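Local structure of nine-heme cytochrome C (Desulfovibrio desulfuricans, 1OFW) at residues Ala1-Thr6 against Ala10-Val15; Pro32-His37 against Ala157-Thr162; His63-Lys68 against Ile74-Ala79; Ala216-Asn219 against Ile223-Ala226. The protein carries electrons through nine c-type hemes, and may form part of a transmembrane redox complex that passes electrons to the cytoplasm for the reduction of sulfate. All blocks are in the same frame, centred on the assembly; numbering follows the deposited sequence.

Interaction 1 of 4, residues Ala1-Thr6 against Ala10-Val15; sequences AALEPT and APSAIV. With HEC (heme c), chain C.
L3 and T6 of the extended N-terminal segment lean on A10-A13, the chain that leads into strand 13-16 of a two-stranded antiparallel sheet in the first cytochrome c3-like region; the two touching parts run 152° apart, closing a short loop. L3 comes first. Its CD1 methyl lies 3.5 Å from CB of A13, and its CB passes beside OG of S12, an apolar branch suited to a strip where A13 also meets helix 152-164. At E4 the backbone does the work: OG of S12 donates to O of E4 at 2.7 Å, with the donor tilted 17° from the carbonyl plane. With chi1 at -171°, S12 swings this hydroxyl away from its own N and out to the incoming segment. The carboxylate of E4 turns off to a salt bridge with K42 in helix 37-43. T6 closes the walk with both its branches. CG2 packs 3.8 Å from CA of S12, while OG1 gives its proton to O of A10 at 2.7 Å, arriving in the carbonyl plane on a lone pair, and accepts from N of G9. A water adds a second tie, accepting from N of T6 and donating to O of A10. CB of A10, small enough to lie close to the porphyrin, is 3.6 Å from C4A of heme 1.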
# COMPACT_ATOMS: atom_id res chain seq x y z
N ALA A 1 0.59 6.96 -27.34
CA ALA A 1 -0.78 7.00 -27.86
C ALA A 1 -1.46 5.65 -27.66
O ALA A 1 -2.35 5.52 -26.80
CB ALA A 1 -0.77 7.45 -29.32
N ALA A 2 -1.09 4.62 -28.42
CA ALA A 2 -1.62 3.30 -28.05
C ALA A 2 -0.65 2.70 -27.04
O ALA A 2 0.56 2.85 -27.26
CB ALA A 2 -1.79 2.40 -29.26
N LEU A 3 -1.15 2.07 -25.99
CA LEU A 3 -0.28 1.45 -24.99
C LEU A 3 0.49 0.30 -25.60
O LEU A 3 0.14 -0.26 -26.65
CB LEU A 3 -1.08 0.99 -23.78
CG LEU A 3 -1.99 2.02 -23.10
CD1 LEU A 3 -2.91 1.34 -22.09
CD2 LEU A 3 -1.21 3.10 -22.37
N GLU A 4 1.58 -0.12 -24.97
CA GLU A 4 2.33 -1.27 -25.42
C GLU A 4 1.54 -2.56 -25.34
O GLU A 4 0.89 -2.83 -24.32
CB GLU A 4 3.60 -1.38 -24.58
CG GLU A 4 4.48 -2.59 -24.76
CD GLU A 4 5.62 -2.67 -23.73
OE1 GLU A 4 5.90 -1.66 -23.05
OE2 GLU A 4 6.24 -3.74 -23.57
N PRO A 5 1.54 -3.39 -26.37
CA PRO A 5 0.76 -4.65 -26.36
C PRO A 5 1.36 -5.65 -25.39
O PRO A 5 2.57 -5.72 -25.17
CB PRO A 5 0.81 -5.15 -27.79
CG PRO A 5 1.83 -4.32 -28.48
CD PRO A 5 2.28 -3.18 -27.63
N THR A 6 0.51 -6.47 -24.78
CA THR A 6 0.96 -7.55 -23.92
C THR A 6 1.41 -8.78 -24.70
O THR A 6 0.90 -9.08 -25.79
CB THR A 6 -0.17 -8.05 -23.01
OG1 THR A 6 -1.23 -8.59 -23.84
CG2 THR A 6 -0.71 -6.92 -22.15
N ALA A 10 -4.08 -10.32 -23.31
CA ALA A 10 -4.87 -9.49 -22.43
C ALA A 10 -4.73 -8.05 -22.87
O ALA A 10 -3.71 -7.66 -23.45
CB ALA A 10 -4.46 -9.56 -20.96
N PRO A 11 -5.73 -7.22 -22.62
CA PRO A 11 -5.56 -5.81 -22.93
C PRO A 11 -4.45 -5.24 -22.04
O PRO A 11 -4.22 -5.74 -20.95
CB PRO A 11 -6.92 -5.21 -22.62
CG PRO A 11 -7.86 -6.38 -22.61
CD PRO A 11 -7.04 -7.52 -22.05
N SER A 12 -3.76 -4.27 -22.58
CA SER A 12 -2.62 -3.69 -21.89
C SER A 12 -3.07 -3.06 -20.59
O SER A 12 -2.41 -3.20 -19.55
CB SER A 12 -1.96 -2.65 -22.81
OG SER A 12 -0.71 -2.21 -22.26
N ALA A 13 -4.17 -2.34 -20.68
CA ALA A 13 -4.84 -1.75 -19.53
C ALA A 13 -6.35 -1.94 -19.69
O ALA A 13 -6.82 -1.92 -20.82
CB ALA A 13 -4.48 -0.28 -19.36
N ILE A 14 -7.06 -2.15 -18.60
CA ILE A 14 -8.40 -2.66 -18.54
C ILE A 14 -9.23 -1.83 -17.57
O ILE A 14 -8.82 -1.78 -16.42
CB ILE A 14 -8.41 -4.14 -18.04
CG1 ILE A 14 -7.60 -5.09 -18.92
CG2 ILE A 14 -9.84 -4.64 -17.81
CD1 ILE A 14 -7.22 -6.44 -18.32
N VAL A 15 -10.35 -1.27 -17.98
CA VAL A 15 -11.29 -0.71 -17.01
C VAL A 15 -12.15 -1.85 -16.42
O VAL A 15 -12.79 -2.60 -17.16
CB VAL A 15 -12.23 0.34 -17.58
CG1 VAL A 15 -12.98 1.03 -16.46
CG2 VAL A 15 -11.47 1.38 -18.41
FE HEC C . -4.79 -11.57 -16.57
CHA HEC C . -7.66 -9.97 -17.45
CHB HEC C . -4.85 -13.36 -19.49
CHC HEC C . -1.68 -12.74 -15.91
CHD HEC C . -4.97 -10.21 -13.43
NA HEC C . -6.01 -11.65 -18.13
C1A HEC C . -7.13 -10.88 -18.33
C2A HEC C . -7.72 -11.23 -19.62
C3A HEC C . -6.94 -12.17 -20.18
C4A HEC C . -5.86 -12.45 -19.26
CMA HEC C . -7.08 -12.90 -21.53
CAA HEC C . -9.02 -10.63 -20.21
CBA HEC C . -10.15 -11.59 -19.78
CGA HEC C . -11.57 -11.14 -20.02
O1A HEC C . -11.87 -9.93 -20.03
O2A HEC C . -12.41 -12.06 -20.20
NB HEC C . -3.55 -12.83 -17.48
C1B HEC C . -3.75 -13.51 -18.69
C2B HEC C . -2.61 -14.37 -18.95
C3B HEC C . -1.69 -14.15 -17.99
C4B HEC C . -2.30 -13.18 -17.06
CMB HEC C . -2.52 -15.32 -20.16
CAB HEC C . -0.29 -14.71 -17.80
CBB HEC C . 0.65 -14.37 -18.96
NC HEC C . -3.59 -11.50 -14.99
C1C HEC C . -2.34 -12.04 -14.91
C2C HEC C . -1.77 -11.78 -13.62
C3C HEC C . -2.69 -11.11 -12.90
C4C HEC C . -3.83 -10.91 -13.75
CMC HEC C . -0.37 -12.27 -13.17
CAC HEC C . -2.67 -10.68 -11.43
CBC HEC C . -1.48 -9.80 -11.03
ND HEC C . -6.08 -10.39 -15.61
C1D HEC C . -5.99 -9.92 -14.31
C2D HEC C . -7.09 -9.04 -14.04
C3D HEC C . -7.80 -8.89 -15.17
C4D HEC C . -7.18 -9.78 -16.16
CMD HEC C . -7.31 -8.39 -12.64
CAD HEC C . -9.01 -7.99 -15.43
CBD HEC C . -10.36 -8.75 -15.39
CGD HEC C . -11.50 -7.75 -15.72
O1D HEC C . -12.43 -7.74 -14.89
O2D HEC C . -11.48 -7.06 -16.75
O HOH W 1 -2.42 -6.18 -25.46

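Interaction 2 of 4, residues Pro32-His37 against Ala157-Thr162; sequences PVVFNH and ALAAET. With HEC (heme c), chain C.
V34 meets A159 and T162 where strand 33-36 of the two-stranded antiparallel sheet packs against helix 152-164, a buried strand-to-helix contact between parts of the chain 120 residues apart. The two methyls of V34 divide the work. CG1, anti to the backbone N at chi1 180°, rests 3.8 Å from CA of A159, whose small side chain lets the strand come close. CG2 reaches T162 tip to tip, 3.6 Å from its CG2 methyl. Threonine suits this place because it offers that methyl to the strand and keeps its hydroxyl for the helix: OG1 donates to O of L158, one turn back, at 2.9 Å. That carbonyl also accepts from N of T162, the two donors arriving from opposite faces of its plane, and OG1 accepts a hydrogen bond from N of T134. Beyond this shell the strand alternates, sending F35 away from the helix toward heme 1, where its ring takes the heme methyl CMD over one face. N36 then N-caps helix 37-43 through OD1. H37, the next residue, is an axial ligand of the same heme, with H51 as the other; E41 accepts from its ND1, and its NE2 lies 2.0 Å from the iron.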
# COMPACT_ATOMS: atom_id res chain seq x y z
N PRO A 32 -14.73 3.24 -11.29
CA PRO A 32 -14.09 2.04 -11.81
C PRO A 32 -12.58 2.05 -11.69
O PRO A 32 -11.95 3.10 -11.55
CB PRO A 32 -14.55 2.02 -13.27
CG PRO A 32 -15.84 2.78 -13.26
CD PRO A 32 -15.62 3.90 -12.24
N VAL A 33 -12.00 0.87 -11.73
CA VAL A 33 -10.55 0.65 -11.58
C VAL A 33 -9.88 0.39 -12.92
O VAL A 33 -10.33 -0.51 -13.64
CB VAL A 33 -10.31 -0.54 -10.65
CG1 VAL A 33 -8.84 -0.88 -10.57
CG2 VAL A 33 -10.87 -0.25 -9.25
N VAL A 34 -8.84 1.15 -13.23
CA VAL A 34 -8.06 0.85 -14.44
C VAL A 34 -6.85 0.03 -14.00
O VAL A 34 -5.96 0.49 -13.28
CB VAL A 34 -7.64 2.10 -15.19
CG1 VAL A 34 -6.84 1.71 -16.42
CG2 VAL A 34 -8.85 2.93 -15.60
N PHE A 35 -6.83 -1.23 -14.38
CA PHE A 35 -5.84 -2.21 -14.03
C PHE A 35 -4.82 -2.29 -15.16
O PHE A 35 -5.21 -2.52 -16.31
CB PHE A 35 -6.52 -3.56 -13.81
CG PHE A 35 -5.54 -4.69 -13.54
CD1 PHE A 35 -4.85 -4.77 -12.33
CD2 PHE A 35 -5.28 -5.67 -14.47
CE1 PHE A 35 -3.97 -5.77 -12.06
CE2 PHE A 35 -4.39 -6.68 -14.17
CZ PHE A 35 -3.70 -6.75 -12.99
N ASN A 36 -3.54 -2.11 -14.86
CA ASN A 36 -2.47 -2.15 -15.84
C ASN A 36 -1.93 -3.57 -15.93
O ASN A 36 -1.06 -4.03 -15.18
CB ASN A 36 -1.37 -1.13 -15.45
CG ASN A 36 -0.44 -0.89 -16.62
OD1 ASN A 36 -0.12 -1.85 -17.32
ND2 ASN A 36 -0.01 0.36 -16.82
N HIS A 37 -2.53 -4.33 -16.86
CA HIS A 37 -2.21 -5.73 -17.01
C HIS A 37 -0.78 -5.92 -17.48
O HIS A 37 -0.09 -6.85 -17.08
CB HIS A 37 -3.20 -6.40 -17.98
CG HIS A 37 -3.27 -7.88 -17.85
ND1 HIS A 37 -2.32 -8.77 -18.29
CD2 HIS A 37 -4.21 -8.68 -17.25
CE1 HIS A 37 -2.68 -10.01 -18.00
NE2 HIS A 37 -3.83 -9.99 -17.36
N ALA A 157 -9.94 2.66 -24.75
CA ALA A 157 -9.66 4.07 -24.90
C ALA A 157 -9.71 4.76 -23.52
O ALA A 157 -8.83 5.56 -23.25
CB ALA A 157 -10.61 4.79 -25.85
N LEU A 158 -10.71 4.39 -22.72
CA LEU A 158 -10.82 4.95 -21.36
C LEU A 158 -9.60 4.54 -20.53
O LEU A 158 -9.04 5.35 -19.80
CB LEU A 158 -12.10 4.48 -20.67
CG LEU A 158 -13.42 5.12 -21.16
CD1 LEU A 158 -14.59 4.38 -20.54
CD2 LEU A 158 -13.45 6.60 -20.84
N ALA A 159 -9.21 3.27 -20.64
CA ALA A 159 -8.07 2.78 -19.89
C ALA A 159 -6.80 3.50 -20.31
O ALA A 159 -5.97 3.93 -19.50
CB ALA A 159 -7.92 1.28 -20.11
N ALA A 160 -6.61 3.68 -21.62
CA ALA A 160 -5.39 4.35 -22.07
C ALA A 160 -5.35 5.80 -21.67
O ALA A 160 -4.31 6.34 -21.30
CB ALA A 160 -5.30 4.23 -23.59
N GLU A 161 -6.47 6.49 -21.74
CA GLU A 161 -6.53 7.88 -21.33
C GLU A 161 -6.17 8.00 -19.86
O GLU A 161 -5.41 8.85 -19.41
CB GLU A 161 -7.92 8.45 -21.62
CG GLU A 161 -8.09 9.85 -21.08
CD GLU A 161 -9.43 10.45 -21.48
OE1 GLU A 161 -10.28 9.75 -22.06
OE2 GLU A 161 -9.62 11.65 -21.19
N THR A 162 -6.70 7.08 -19.08
CA THR A 162 -6.39 7.08 -17.65
C THR A 162 -4.93 6.84 -17.40
O THR A 162 -4.25 7.60 -16.67
CB THR A 162 -7.24 6.00 -16.94
OG1 THR A 162 -8.61 6.27 -17.13
CG2 THR A 162 -7.01 6.03 -15.42
FE HEC C . -4.79 -11.57 -16.57
CHA HEC C . -7.66 -9.97 -17.45
CHB HEC C . -4.85 -13.36 -19.49
CHC HEC C . -1.68 -12.74 -15.91
CHD HEC C . -4.97 -10.21 -13.43
NA HEC C . -6.01 -11.65 -18.13
C1A HEC C . -7.13 -10.88 -18.33
C2A HEC C . -7.72 -11.23 -19.62
C3A HEC C . -6.94 -12.17 -20.18
C4A HEC C . -5.86 -12.45 -19.26
CMA HEC C . -7.08 -12.90 -21.53
CAA HEC C . -9.02 -10.63 -20.21
CBA HEC C . -10.15 -11.59 -19.78
CGA HEC C . -11.57 -11.14 -20.02
O1A HEC C . -11.87 -9.93 -20.03
O2A HEC C . -12.41 -12.06 -20.20
NB HEC C . -3.55 -12.83 -17.48
C1B HEC C . -3.75 -13.51 -18.69
C2B HEC C . -2.61 -14.37 -18.95
C3B HEC C . -1.69 -14.15 -17.99
C4B HEC C . -2.30 -13.18 -17.06
CMB HEC C . -2.52 -15.32 -20.16
CAB HEC C . -0.29 -14.71 -17.80
CBB HEC C . 0.65 -14.37 -18.96
NC HEC C . -3.59 -11.50 -14.99
C1C HEC C . -2.34 -12.04 -14.91
C2C HEC C . -1.77 -11.78 -13.62
C3C HEC C . -2.69 -11.11 -12.90
C4C HEC C . -3.83 -10.91 -13.75
CMC HEC C . -0.37 -12.27 -13.17
CAC HEC C . -2.67 -10.68 -11.43
CBC HEC C . -1.48 -9.80 -11.03
ND HEC C . -6.08 -10.39 -15.61
C1D HEC C . -5.99 -9.92 -14.31
C2D HEC C . -7.09 -9.04 -14.04
C3D HEC C . -7.80 -8.89 -15.17
C4D HEC C . -7.18 -9.78 -16.16
CMD HEC C . -7.31 -8.39 -12.64
CAD HEC C . -9.01 -7.99 -15.43
CBD HEC C . -10.36 -8.75 -15.39
CGD HEC C . -11.50 -7.75 -15.72
O1D HEC C . -12.43 -7.74 -14.89
O2D HEC C . -11.48 -7.06 -16.75

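Interaction 3 of 4, residues His63-Lys68 against Ile74-Ala79; sequences HTVEGK and ITLDRA. With HEC (heme c), chain D.
H63 and I74 run alongside each other, CG2 of I74 3.5 Å from CE1 of the ring, in the loop between the CxxCH heme site ending at H63 and helix 76-81. NE2 of H63 binds the iron of heme 2 at 2.0 Å, opposite H52, while ND1 donates to O of I74 at 2.9 Å in a nearly straight bond (168°). The acceptor lies in the ring plane; this bond holds the ring's rotation and probably makes the imidazole a stronger ligand. A79, small enough for the corner where imidazole and porphyrin meet, lays CB over one ring face, a CH-pi contact 3.8 Å from the centroid. O of T64 accepts hydrogen bonds from N of L76 and N of G67, on opposite faces of its plane. At phi 88° and psi 160° a CB on G67 would press on the carbonyl O of E66, so glycine fits here. NE and NH2 of R78 both donate, from the guanidinium edge, to O2A of a heme 2 propionate, NE at 2.7 Å.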
# COMPACT_ATOMS: atom_id res chain seq x y z
N HIS A 63 -17.32 -13.46 -9.89
CA HIS A 63 -17.38 -12.66 -8.69
C HIS A 63 -18.13 -11.37 -9.00
O HIS A 63 -17.54 -10.35 -9.33
CB HIS A 63 -16.00 -12.32 -8.11
CG HIS A 63 -15.19 -13.51 -7.70
ND1 HIS A 63 -15.53 -14.32 -6.64
CD2 HIS A 63 -14.04 -14.03 -8.18
CE1 HIS A 63 -14.63 -15.27 -6.50
NE2 HIS A 63 -13.68 -15.14 -7.43
N THR A 64 -19.45 -11.42 -8.88
CA THR A 64 -20.24 -10.20 -9.10
C THR A 64 -20.50 -9.48 -7.80
O THR A 64 -20.19 -9.98 -6.71
CB THR A 64 -21.58 -10.56 -9.77
OG1 THR A 64 -22.14 -11.61 -8.98
CG2 THR A 64 -21.38 -11.10 -11.17
N VAL A 65 -21.05 -8.28 -7.90
CA VAL A 65 -21.28 -7.48 -6.71
C VAL A 65 -22.08 -8.24 -5.64
O VAL A 65 -21.72 -8.17 -4.47
CB VAL A 65 -21.97 -6.14 -7.03
CG1 VAL A 65 -22.35 -5.46 -5.72
CG2 VAL A 65 -21.08 -5.26 -7.92
N GLU A 66 -23.11 -8.98 -6.03
CA GLU A 66 -24.01 -9.67 -5.11
C GLU A 66 -23.60 -11.08 -4.75
O GLU A 66 -23.98 -11.73 -3.80
CB GLU A 66 -25.40 -9.72 -5.80
CG GLU A 66 -25.43 -10.45 -7.14
CD GLU A 66 -25.31 -9.59 -8.38
OE1 GLU A 66 -24.75 -8.49 -8.26
OE2 GLU A 66 -25.78 -9.99 -9.47
N GLY A 67 -22.72 -11.59 -5.59
CA GLY A 67 -22.28 -12.96 -5.61
C GLY A 67 -23.12 -13.90 -6.45
O GLY A 67 -24.28 -13.64 -6.77
N LYS A 68 -22.55 -15.02 -6.83
CA LYS A 68 -23.25 -15.99 -7.67
C LYS A 68 -22.53 -17.33 -7.59
O LYS A 68 -21.42 -17.50 -7.12
CB LYS A 68 -23.35 -15.50 -9.11
CG LYS A 68 -22.08 -15.64 -9.94
CD LYS A 68 -22.17 -14.81 -11.19
CE LYS A 68 -22.52 -15.56 -12.45
NZ LYS A 68 -22.39 -14.65 -13.63
N ILE A 74 -18.74 -15.76 -3.55
CA ILE A 74 -17.72 -14.81 -3.06
C ILE A 74 -17.90 -13.54 -3.88
O ILE A 74 -17.85 -13.61 -5.12
CB ILE A 74 -16.34 -15.44 -3.22
CG1 ILE A 74 -16.11 -16.61 -2.24
CG2 ILE A 74 -15.21 -14.44 -3.13
CD1 ILE A 74 -15.95 -16.16 -0.81
N THR A 75 -18.12 -12.41 -3.26
CA THR A 75 -18.51 -11.24 -4.01
C THR A 75 -17.27 -10.52 -4.60
O THR A 75 -16.13 -10.84 -4.29
CB THR A 75 -19.31 -10.21 -3.20
OG1 THR A 75 -18.51 -9.79 -2.11
CG2 THR A 75 -20.55 -10.81 -2.55
N LEU A 76 -17.57 -9.55 -5.45
CA LEU A 76 -16.54 -8.71 -6.05
C LEU A 76 -15.72 -8.03 -4.98
O LEU A 76 -14.49 -7.97 -5.01
CB LEU A 76 -17.25 -7.72 -6.97
CG LEU A 76 -16.37 -6.81 -7.82
CD1 LEU A 76 -15.46 -7.59 -8.74
CD2 LEU A 76 -17.23 -5.87 -8.65
N ASP A 77 -16.41 -7.49 -3.98
CA ASP A 77 -15.76 -6.82 -2.86
C ASP A 77 -14.74 -7.74 -2.23
O ASP A 77 -13.57 -7.42 -1.96
CB ASP A 77 -16.82 -6.35 -1.84
CG ASP A 77 -16.27 -5.92 -0.51
OD1 ASP A 77 -15.25 -5.23 -0.50
OD2 ASP A 77 -16.83 -6.19 0.56
N ARG A 78 -15.06 -8.99 -1.94
CA ARG A 78 -14.20 -9.96 -1.30
C ARG A 78 -13.06 -10.35 -2.23
O ARG A 78 -11.91 -10.36 -1.79
CB ARG A 78 -15.02 -11.17 -0.87
CG ARG A 78 -14.19 -12.27 -0.23
CD ARG A 78 -13.76 -11.88 1.16
NE ARG A 78 -12.92 -12.95 1.71
CZ ARG A 78 -12.16 -12.77 2.77
NH1 ARG A 78 -12.10 -11.63 3.39
NH2 ARG A 78 -11.45 -13.83 3.16
N ALA A 79 -13.40 -10.60 -3.49
CA ALA A 79 -12.36 -11.03 -4.44
C ALA A 79 -11.27 -9.98 -4.65
O ALA A 79 -10.10 -10.36 -4.87
CB ALA A 79 -13.03 -11.38 -5.76
FE HEC D . -12.03 -16.29 -7.64
CHA HEC D . -12.35 -17.62 -4.52
CHB HEC D . -10.21 -13.69 -6.40
CHC HEC D . -11.49 -15.17 -10.82
CHD HEC D . -14.23 -18.60 -8.83
NA HEC D . -11.42 -15.77 -5.83
C1A HEC D . -11.62 -16.45 -4.63
C2A HEC D . -10.95 -15.76 -3.56
C3A HEC D . -10.41 -14.63 -4.08
C4A HEC D . -10.66 -14.65 -5.50
CMA HEC D . -9.59 -13.56 -3.35
CAA HEC D . -10.80 -16.23 -2.10
CBA HEC D . -11.91 -15.64 -1.21
CGA HEC D . -11.80 -16.15 0.23
O1A HEC D . -11.09 -17.16 0.48
O2A HEC D . -12.41 -15.48 1.09
NB HEC D . -11.03 -14.80 -8.47
C1B HEC D . -10.36 -13.81 -7.77
C2B HEC D . -9.75 -12.88 -8.72
C3B HEC D . -10.10 -13.27 -9.95
C4B HEC D . -10.92 -14.47 -9.79
CMB HEC D . -8.86 -11.70 -8.28
CAB HEC D . -9.76 -12.67 -11.32
CBB HEC D . -8.23 -12.50 -11.45
NC HEC D . -12.66 -16.85 -9.46
C1C HEC D . -12.39 -16.22 -10.66
C2C HEC D . -13.16 -16.80 -11.75
C3C HEC D . -13.94 -17.75 -11.19
C4C HEC D . -13.64 -17.78 -9.77
CMC HEC D . -13.06 -16.32 -13.21
CAC HEC D . -15.06 -18.60 -11.84
CBC HEC D . -14.58 -19.44 -13.03
ND HEC D . -12.96 -17.89 -6.87
C1D HEC D . -13.83 -18.73 -7.53
C2D HEC D . -14.23 -19.79 -6.64
C3D HEC D . -13.65 -19.57 -5.45
C4D HEC D . -12.94 -18.30 -5.55
CMD HEC D . -15.14 -20.94 -7.10
CAD HEC D . -13.63 -20.45 -4.17
CBD HEC D . -12.40 -21.38 -4.31
CGD HEC D . -11.98 -22.10 -3.05
O1D HEC D . -10.92 -22.78 -3.08
O2D HEC D . -12.73 -21.95 -2.06
O HOH W 2 -19.72 -14.82 -6.73

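Interaction 4 of 4, residues Ala216-Asn219 against Ile223-Ala226; sequences AFHN and ILCA. With HEC (heme c), chain F.
H218 packs against I223 and L224 just past the end of helix 212-217, where an inverse gamma turn centred on H218 leads toward their short 3-10 segment. By metal ligation, NE2 of H218 lies 2.0 Å from the iron of heme 4, the extra heme between the two tetraheme clusters, and H115 supplies the other axial nitrogen. In a CH-pi contact, L224 crosses the imidazole at about a right angle and sets CD2 over one face, 3.8 Å from the centroid and 16° off the normal. The same methyl lies 3.7 Å from CHD of the heme, so a branched leucine fills the corner between ligand and porphyrin. Apolar packing comes from I223, whose branches part: CG2 touches CA of H218 at 3.7 Å, and CD1, at the end of an extended chain (chi2 166°), reaches the propionate carbon CAD. F217 lays its ring face against the heme methyl CMA and also meets the ring of W126. C225, next to L224, links covalently to heme 6, so the segment packed on the ligand of heme 4 also carries another heme's attachment. CB of F217 stands over pyrrole A, 3.4 Å from C2A of heme 4.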
# COMPACT_ATOMS: atom_id res chain seq x y z
N ALA A 216 3.05 4.26 -6.46
CA ALA A 216 1.64 4.47 -6.57
C ALA A 216 0.93 4.73 -5.25
O ALA A 216 0.07 5.59 -5.19
CB ALA A 216 0.96 3.23 -7.18
N PHE A 217 1.30 3.97 -4.22
CA PHE A 217 0.58 4.06 -2.93
C PHE A 217 1.21 5.09 -1.99
O PHE A 217 0.50 5.58 -1.11
CB PHE A 217 0.48 2.68 -2.26
CG PHE A 217 -0.61 1.86 -2.97
CD1 PHE A 217 -0.31 1.03 -4.03
CD2 PHE A 217 -1.90 1.99 -2.53
CE1 PHE A 217 -1.36 0.34 -4.64
CE2 PHE A 217 -2.93 1.28 -3.11
CZ PHE A 217 -2.64 0.42 -4.15
N HIS A 218 2.46 5.44 -2.21
CA HIS A 218 3.13 6.51 -1.42
C HIS A 218 2.78 7.81 -2.10
O HIS A 218 3.58 8.40 -2.83
CB HIS A 218 4.62 6.25 -1.38
CG HIS A 218 5.04 4.98 -0.71
ND1 HIS A 218 6.30 4.49 -0.86
CD2 HIS A 218 4.44 4.08 0.09
CE1 HIS A 218 6.46 3.36 -0.18
NE2 HIS A 218 5.31 3.09 0.42
N ASN A 219 1.53 8.21 -1.91
CA ASN A 219 0.96 9.16 -2.85
C ASN A 219 0.69 10.54 -2.27
O ASN A 219 -0.15 11.27 -2.81
CB ASN A 219 -0.31 8.56 -3.45
CG ASN A 219 -1.29 8.09 -2.40
OD1 ASN A 219 -1.35 8.56 -1.26
ND2 ASN A 219 -2.08 7.09 -2.78
N ILE A 223 4.31 11.51 2.86
CA ILE A 223 3.78 10.28 3.45
C ILE A 223 4.82 9.42 4.13
O ILE A 223 4.50 8.75 5.12
CB ILE A 223 3.01 9.47 2.38
CG1 ILE A 223 2.04 8.49 3.04
CG2 ILE A 223 3.95 8.79 1.41
CD1 ILE A 223 0.99 7.86 2.15
N LEU A 224 6.07 9.40 3.66
CA LEU A 224 7.04 8.49 4.29
C LEU A 224 7.40 8.99 5.68
O LEU A 224 7.87 8.17 6.48
CB LEU A 224 8.26 8.30 3.41
CG LEU A 224 7.99 7.74 2.01
CD1 LEU A 224 9.33 7.67 1.25
CD2 LEU A 224 7.29 6.39 2.07
N CYS A 225 7.17 10.28 5.93
CA CYS A 225 7.39 10.79 7.28
C CYS A 225 6.48 10.10 8.29
O CYS A 225 6.83 9.94 9.47
CB CYS A 225 7.17 12.29 7.36
SG CYS A 225 7.96 13.29 6.10
N ALA A 226 5.28 9.70 7.87
CA ALA A 226 4.32 9.09 8.75
C ALA A 226 4.69 7.67 9.14
O ALA A 226 4.04 7.09 10.02
CB ALA A 226 2.93 9.08 8.07
FE HEC F . 5.03 1.58 1.74
CHA HEC F . 1.80 2.69 2.26
CHB HEC F . 3.90 -0.55 -0.66
CHC HEC F . 8.22 0.55 1.11
CHD HEC F . 6.14 3.62 4.24
NA HEC F . 3.24 1.16 0.97
C1A HEC F . 2.02 1.67 1.34
C2A HEC F . 0.95 0.99 0.66
C3A HEC F . 1.52 0.06 -0.16
C4A HEC F . 2.96 0.20 0.01
CMA HEC F . 0.83 -0.96 -1.07
CAA HEC F . -0.53 1.28 0.87
CBA HEC F . -1.02 0.70 2.24
CGA HEC F . -1.22 -0.79 2.14
O1A HEC F . -1.94 -1.24 1.22
O2A HEC F . -0.67 -1.56 2.94
NB HEC F . 5.89 0.27 0.48
C1B HEC F . 5.26 -0.56 -0.43
C2B HEC F . 6.20 -1.42 -1.09
C3B HEC F . 7.42 -1.14 -0.59
C4B HEC F . 7.22 -0.06 0.39
CMB HEC F . 5.76 -2.48 -2.14
CAB HEC F . 8.77 -1.77 -0.91
CBB HEC F . 9.16 -1.63 -2.39
NC HEC F . 6.81 1.98 2.55
C1C HEC F . 8.02 1.48 2.10
C2C HEC F . 9.11 2.09 2.87
C3C HEC F . 8.53 2.91 3.77
C4C HEC F . 7.09 2.88 3.56
CMC HEC F . 10.60 1.79 2.65
CAC HEC F . 9.21 3.71 4.89
CBC HEC F . 10.24 4.76 4.39
ND HEC F . 4.13 2.81 3.02
C1D HEC F . 4.78 3.61 3.97
C2D HEC F . 3.80 4.45 4.64
C3D HEC F . 2.60 4.21 4.09
C4D HEC F . 2.81 3.20 3.08
CMD HEC F . 4.16 5.44 5.75
CAD HEC F . 1.24 4.87 4.39
CBD HEC F . 0.28 3.93 5.17
CGD HEC F . -1.16 4.51 5.06
O1D HEC F . -1.42 5.51 5.72
O2D HEC F . -2.01 3.97 4.31

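Interactions 1 and 2 share one sheet and one heme: strands 13-16 and 33-36 are neighbours, I14 O probably accepts from F35 N, and both contacts touch heme 1, with centres 8 Å apart. Interaction 1 is the partly buried edge, held by two side-chain hydroxyls and a water; interaction 2 is a buried contact made through methyl groups, the threonine hydroxyl being spent on its own helix and on T134. Interactions 3 and 4 each place an axial histidine with a methyl over its ring. Interaction 3, partly buried beside heme 2, adds hydrogen bonds, whereas between its two segments buried interaction 4 has methyl packing and no polar bond. They belong to different cytochrome c3-like regions, their centres 30 Å apart.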